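Local coordinates for nitrogenase molybdenum-iron protein beta chain (Clostridium pasteurianum, PDB 4WES) that forms, with the alpha chain, the molybdenum-iron component of nitrogenase, which reduces dinitrogen to ammonium, and shares an [8Fe-7S] cluster with that chain, at residues Phe150-Met153 against Val154-Ile157; Ala245-Leu248 against Gly249-Leu253. All coordinates share one frame; numbering follows the deposited sequence.

Contact 1 (Phe150-Met153 against Val154-Ile157); sequences FANM and VQGI
Phe150 and Val154, one helical turn apart, meet obliquely: the valine methyl CG2 comes to 3.7 Å from ring atom CE2 of Phe150, with CD2 and CZ slightly farther off. The torsions account for this. Phe150 carries its CG opposite the backbone N (chi1 -180°), which brings the ring back toward Val154 although CB points away from that turn, while Val154 directs CG2 back over the preceding turn, where it also lies 3.3 Å from Phe150 O. That same carbonyl accepts the N-H of Val154, the first of four consecutive i to i+4 bonds.

On another side of the helix, Asn152 and Gln155 do not touch through their amides; Asn152 OD1 and Gln155 OE1 stand 4.4 Å apart. One water donates to both oxygens, at 2.7 Å from Asn152 OD1 and 2.7 Å from Gln155 OE1, and a second gives Gln155 OE1 another bond, so this oxygen accepts twice from water. Asn152 ND2 is held separately by Gln24 OE1.

Helix 146-161 thus presents Phe150 and Met153 to helix 24-33, Val154 to the loop residues Phe201 and Pro202, and Asn152 and Gln155 to Leu248 of helix 243-257.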
ATOM      1  N   PHE B 150      10.939  27.811  -5.901  1.00  9.25           N
ATOM      2  CA  PHE B 150       9.889  28.038  -4.914  1.00  9.27           C
ATOM      3  C   PHE B 150      10.315  29.168  -3.968  1.00  9.23           C
ATOM      4  O   PHE B 150       9.563  30.114  -3.706  1.00  9.90           O
ATOM      5  CB  PHE B 150       9.595  26.740  -4.184  1.00  9.62           C
ATOM      6  CG  PHE B 150       8.514  26.865  -3.134  1.00 10.00           C
ATOM      7  CD1 PHE B 150       7.211  26.508  -3.414  1.00 10.69           C
ATOM      8  CD2 PHE B 150       8.820  27.293  -1.865  1.00 10.36           C
ATOM      9  CE1 PHE B 150       6.227  26.609  -2.463  1.00 11.30           C
ATOM     10  CE2 PHE B 150       7.830  27.410  -0.895  1.00 11.53           C
ATOM     11  CZ  PHE B 150       6.539  27.027  -1.189  1.00 11.27           C
ATOM     12  N   ALA B 151      11.522  29.052  -3.418  1.00  9.94           N
ATOM     13  CA  ALA B 151      11.991  30.042  -2.458  1.00  9.78           C
ATOM     14  C   ALA B 151      11.991  31.429  -3.041  1.00  9.74           C
ATOM     15  O   ALA B 151      11.630  32.415  -2.350  1.00 10.66           O
ATOM     16  CB  ALA B 151      13.372  29.697  -1.959  1.00 10.09           C
ATOM     17  N   ASN B 152      12.444  31.543  -4.281  1.00  9.73           N
ATOM     18  CA  ASN B 152      12.502  32.820  -4.975  1.00 10.16           C
ATOM     19  C   ASN B 152      11.110  33.415  -5.238  1.00  9.49           C
ATOM     20  O   ASN B 152      10.882  34.616  -5.024  1.00 10.93           O
ATOM     21  CB  ASN B 152      13.297  32.679  -6.293  1.00  9.81           C
ATOM     22  CG  ASN B 152      14.773  32.619  -6.059  1.00 10.75           C
ATOM     23  OD1 ASN B 152      15.280  33.142  -5.068  1.00 12.09           O
ATOM     24  ND2 ASN B 152      15.484  31.977  -6.953  1.00 10.78           N
ATOM     25  N   MET B 153      10.143  32.591  -5.603  1.00  9.83           N
ATOM     26  CA  MET B 153       8.801  33.094  -5.825  1.00 10.41           C
ATOM     27  C   MET B 153       8.231  33.623  -4.507  1.00 10.73           C
ATOM     28  O   MET B 153       7.531  34.640  -4.495  1.00 11.26           O
ATOM     29  CB  MET B 153       7.889  32.006  -6.411  1.00 10.39           C
ATOM     30  CG  MET B 153       6.525  32.532  -6.875  1.00 10.46           C
ATOM     31  SD  MET B 153       6.555  33.457  -8.437  1.00 12.65           S
ATOM     32  CE  MET B 153       6.556  35.112  -7.870  1.00 13.52           C
ATOM     33  N   VAL B 154       8.491  32.927  -3.396  1.00 10.36           N
ATOM     34  CA  VAL B 154       8.005  33.430  -2.097  1.00 11.18           C
ATOM     35  C   VAL B 154       8.630  34.786  -1.801  1.00 11.26           C
ATOM     36  O   VAL B 154       7.949  35.719  -1.328  1.00 12.20           O
ATOM     37  CB  VAL B 154       8.269  32.407  -0.975  1.00 11.99           C
ATOM     38  CG1 VAL B 154       7.827  32.939   0.358  1.00 13.30           C
ATOM     39  CG2 VAL B 154       7.558  31.084  -1.265  1.00 11.56           C
ATOM     40  N   GLN B 155       9.927  34.935  -2.052  1.00 10.83           N
ATOM     41  CA  GLN B 155      10.550  36.225  -1.954  1.00 11.93           C
ATOM     42  C   GLN B 155       9.873  37.279  -2.820  1.00 11.78           C
ATOM     43  O   GLN B 155       9.650  38.434  -2.369  1.00 13.25           O
ATOM     44  CB  GLN B 155      12.040  36.145  -2.301  1.00 12.26           C
ATOM     45  CG  GLN B 155      12.707  37.495  -2.109  1.00 14.57           C
ATOM     46  CD  GLN B 155      14.070  37.559  -2.684  1.00 17.45           C
ATOM     47  OE1 GLN B 155      14.286  37.209  -3.841  1.00 19.12           O
ATOM     48  NE2 GLN B 155      15.025  37.978  -1.864  1.00 20.96           N
ATOM     49  N   GLY B 156       9.522  36.927  -4.052  1.00 11.78           N
ATOM     50  CA  GLY B 156       8.817  37.885  -4.920  1.00 12.11           C
ATOM     51  C   GLY B 156       7.481  38.332  -4.379  1.00 12.10           C
ATOM     52  O   GLY B 156       7.116  39.504  -4.463  1.00 12.76           O
ATOM     53  N   ILE B 157       6.738  37.402  -3.806  1.00 11.53           N
ATOM     54  CA  ILE B 157       5.485  37.729  -3.132  1.00 12.52           C
ATOM     55  C   ILE B 157       5.715  38.757  -2.030  1.00 13.07           C
ATOM     56  O   ILE B 157       5.026  39.792  -1.951  1.00 13.58           O
ATOM     57  CB  ILE B 157       4.835  36.453  -2.543  1.00 12.87           C
ATOM     58  CG1 ILE B 157       4.368  35.501  -3.636  1.00 14.14           C
ATOM     59  CG2 ILE B 157       3.701  36.818  -1.600  1.00 13.75           C
ATOM     60  CD1 ILE B 157       4.005  34.108  -3.150  1.00 15.58           C
TER
HETATM   61  O   HOH W   1      16.135  35.730  -5.117  1.00 19.38           O
HETATM   62  O   HOH W   2      12.530  37.465  -5.984  1.00 19.52           O

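Contact 2 (Ala245-Leu248 against Gly249-Leu253); sequences ASDL and GAKTL
Thr252 reaches back one turn to Leu248 and grips its carbonyl oxygen twice. Its hydroxyl OG1 donates to Leu248 O at 2.7 Å, while the backbone N of Thr252 donates to the same atom at 2.9 Å. The two donors arrive from opposite faces of the carbonyl plane, the hydroxyl 37° out of it and the amide tilted 24°. Rotation about the first side-chain bond makes this possible: OG1, anti to Thr252's own carbonyl carbon (chi1 -59°), is thereby turned back over the preceding turn. The Leu248 side chain leaves in another direction and merely skirts the hydroxyl, with CD1 4.1 Å from Thr252 OG1.

This helix, 243-257, is the crossover of a beta-alpha-beta unit between the parallel strands 237-241 and 261-264. The small side chain of Ala250 faces both strands, against Thr238, Ser240 and Phe261. Asp247 OD1 is tied to Ser240 OG and Thr263 OG1, holding the carboxylate near the C-terminal ends of the two strands.

The other carboxylate oxygen, OD2, lies 4.1 Å from Lys251 NZ, beyond salt-bridge range. Lys251 stays extended past CG, and CG passes 3.3 Å from Asp247 O, the oxygen that accepts the backbone N-H of Lys251. A water donates to Asp247 OD2 at 2.8 Å and is weakly linked to Lys251 NZ, bridging the charges without direct contact. Earlier in the helix, another water substitutes for the i to i+4 bond: it donates to Ala245 O and accepts the N-H of Gly249 at 2.8 Å.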
ATOM      1  N   ALA B 245      13.481  26.020   1.303  1.00  9.67           N
ATOM      2  CA  ALA B 245      12.332  26.548   0.603  1.00  9.77           C
ATOM      3  C   ALA B 245      11.841  27.887   1.175  1.00 10.20           C
ATOM      4  O   ALA B 245      11.267  28.685   0.428  1.00 10.72           O
ATOM      5  CB  ALA B 245      11.180  25.547   0.632  1.00 10.11           C
ATOM      6  N   SER B 246      11.979  28.070   2.480  1.00 10.46           N
ATOM      7  CA  SER B 246      11.172  29.062   3.161  1.00 10.87           C
ATOM      8  C   SER B 246      11.948  30.235   3.785  1.00 11.11           C
ATOM      9  O   SER B 246      11.362  31.304   4.025  1.00 11.76           O
ATOM     10  CB  SER B 246      10.337  28.390   4.253  1.00 10.88           C
ATOM     11  OG  SER B 246       9.534  27.366   3.684  1.00 11.08           O
ATOM     12  N   ASP B 247      13.248  30.058   4.068  1.00 11.05           N
ATOM     13  CA  ASP B 247      13.957  31.098   4.807  1.00 11.45           C
ATOM     14  C   ASP B 247      14.092  32.375   4.015  1.00 12.21           C
ATOM     15  O   ASP B 247      14.023  33.451   4.601  1.00 12.91           O
ATOM     16  CB  ASP B 247      15.351  30.635   5.224  1.00 12.35           C
ATOM     17  CG  ASP B 247      15.420  29.987   6.567  1.00 14.37           C
ATOM     18  OD1 ASP B 247      14.397  29.746   7.214  1.00 16.16           O
ATOM     19  OD2 ASP B 247      16.582  29.712   6.997  1.00 16.77           O
ATOM     20  N   LEU B 248      14.311  32.305   2.706  1.00 11.38           N
ATOM     21  CA  LEU B 248      14.529  33.532   1.953  1.00 12.67           C
ATOM     22  C   LEU B 248      13.319  34.452   2.085  1.00 11.92           C
ATOM     23  O   LEU B 248      13.442  35.650   2.342  1.00 12.94           O
ATOM     24  CB  LEU B 248      14.857  33.243   0.502  1.00 12.99           C
ATOM     25  CG  LEU B 248      15.111  34.489  -0.354  1.00 13.33           C
ATOM     26  CD1 LEU B 248      16.335  35.252   0.083  1.00 15.72           C
ATOM     27  CD2 LEU B 248      15.245  34.104  -1.826  1.00 14.59           C
ATOM     28  N   GLY B 249      12.135  33.889   1.924  1.00 11.95           N
ATOM     29  CA  GLY B 249      10.924  34.672   2.079  1.00 12.40           C
ATOM     30  C   GLY B 249      10.769  35.241   3.494  1.00 12.80           C
ATOM     31  O   GLY B 249      10.433  36.425   3.688  1.00 13.40           O
ATOM     32  N   ALA B 250      11.029  34.400   4.502  1.00 12.28           N
ATOM     33  CA  ALA B 250      10.892  34.838   5.900  1.00 12.21           C
ATOM     34  C   ALA B 250      11.862  35.965   6.238  1.00 13.50           C
ATOM     35  O   ALA B 250      11.487  36.959   6.895  1.00 14.57           O
ATOM     36  CB  ALA B 250      11.091  33.687   6.840  1.00 12.26           C
ATOM     37  N   LYS B 251      13.107  35.833   5.798  1.00 12.88           N
ATOM     38  CA  LYS B 251      14.120  36.855   6.018  1.00 14.46           C
ATOM     39  C   LYS B 251      13.805  38.147   5.272  1.00 14.45           C
ATOM     40  O   LYS B 251      14.039  39.257   5.780  1.00 15.73           O
ATOM     41  CB  LYS B 251      15.494  36.306   5.600  1.00 15.50           C
ATOM     42  CG  LYS B 251      16.030  35.210   6.491  1.00 23.50           C
ATOM     43  CD  LYS B 251      17.355  34.596   6.013  1.00 31.89           C
ATOM     44  CE  LYS B 251      17.851  33.570   7.020  1.00 41.78           C
ATOM     45  NZ  LYS B 251      19.133  32.928   6.604  1.00 59.36           N
ATOM     46  N   THR B 252      13.297  38.017   4.063  1.00 13.98           N
ATOM     47  CA  THR B 252      12.945  39.185   3.261  1.00 14.66           C
ATOM     48  C   THR B 252      11.818  39.956   3.960  1.00 14.41           C
ATOM     49  O   THR B 252      11.834  41.190   4.008  1.00 16.56           O
ATOM     50  CB  THR B 252      12.550  38.771   1.826  1.00 16.17           C
ATOM     51  OG1 THR B 252      13.646  38.086   1.212  1.00 16.82           O
ATOM     52  CG2 THR B 252      12.196  39.971   0.955  1.00 17.16           C
ATOM     53  N   LEU B 253      10.850  39.225   4.511  1.00 13.63           N
ATOM     54  CA  LEU B 253       9.744  39.830   5.230  1.00 15.37           C
ATOM     55  C   LEU B 253      10.224  40.525   6.508  1.00 14.75           C
ATOM     56  O   LEU B 253       9.717  41.594   6.887  1.00 16.46           O
ATOM     57  CB  LEU B 253       8.684  38.767   5.540  1.00 14.93           C
ATOM     58  CG  LEU B 253       7.398  39.278   6.184  1.00 17.75           C
ATOM     59  CD1 LEU B 253       6.741  40.412   5.429  1.00 17.24           C
ATOM     60  CD2 LEU B 253       6.438  38.113   6.355  1.00 20.31           C
TER
HETATM   61  O   HOH W   3      11.451  31.566   0.508  1.00 12.01           O
HETATM   62  O   HOH W   4      18.626  29.801   5.156  1.00 29.01           O

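From the N terminus the chain first meets contact 1, in helix 146-161, and completes it before contact 2 begins in helix 243-257. Each joins consecutive residues within one helix, so neither closes a long loop, and they stand in series without nesting or crossing. Between them the chain runs through strands 172-175, 198-200 and 237-241, three members of one parallel sheet. The helices then come together, with the contact centres 8 Å apart: Ala151 CB lies 3.3 Å from Ala245 O, and Asn152 OD1 lies 3.4 Å from Leu248 CD2. This interface packs helix 146-161, which follows strand 133-136 of another parallel sheet, against the crossover helix.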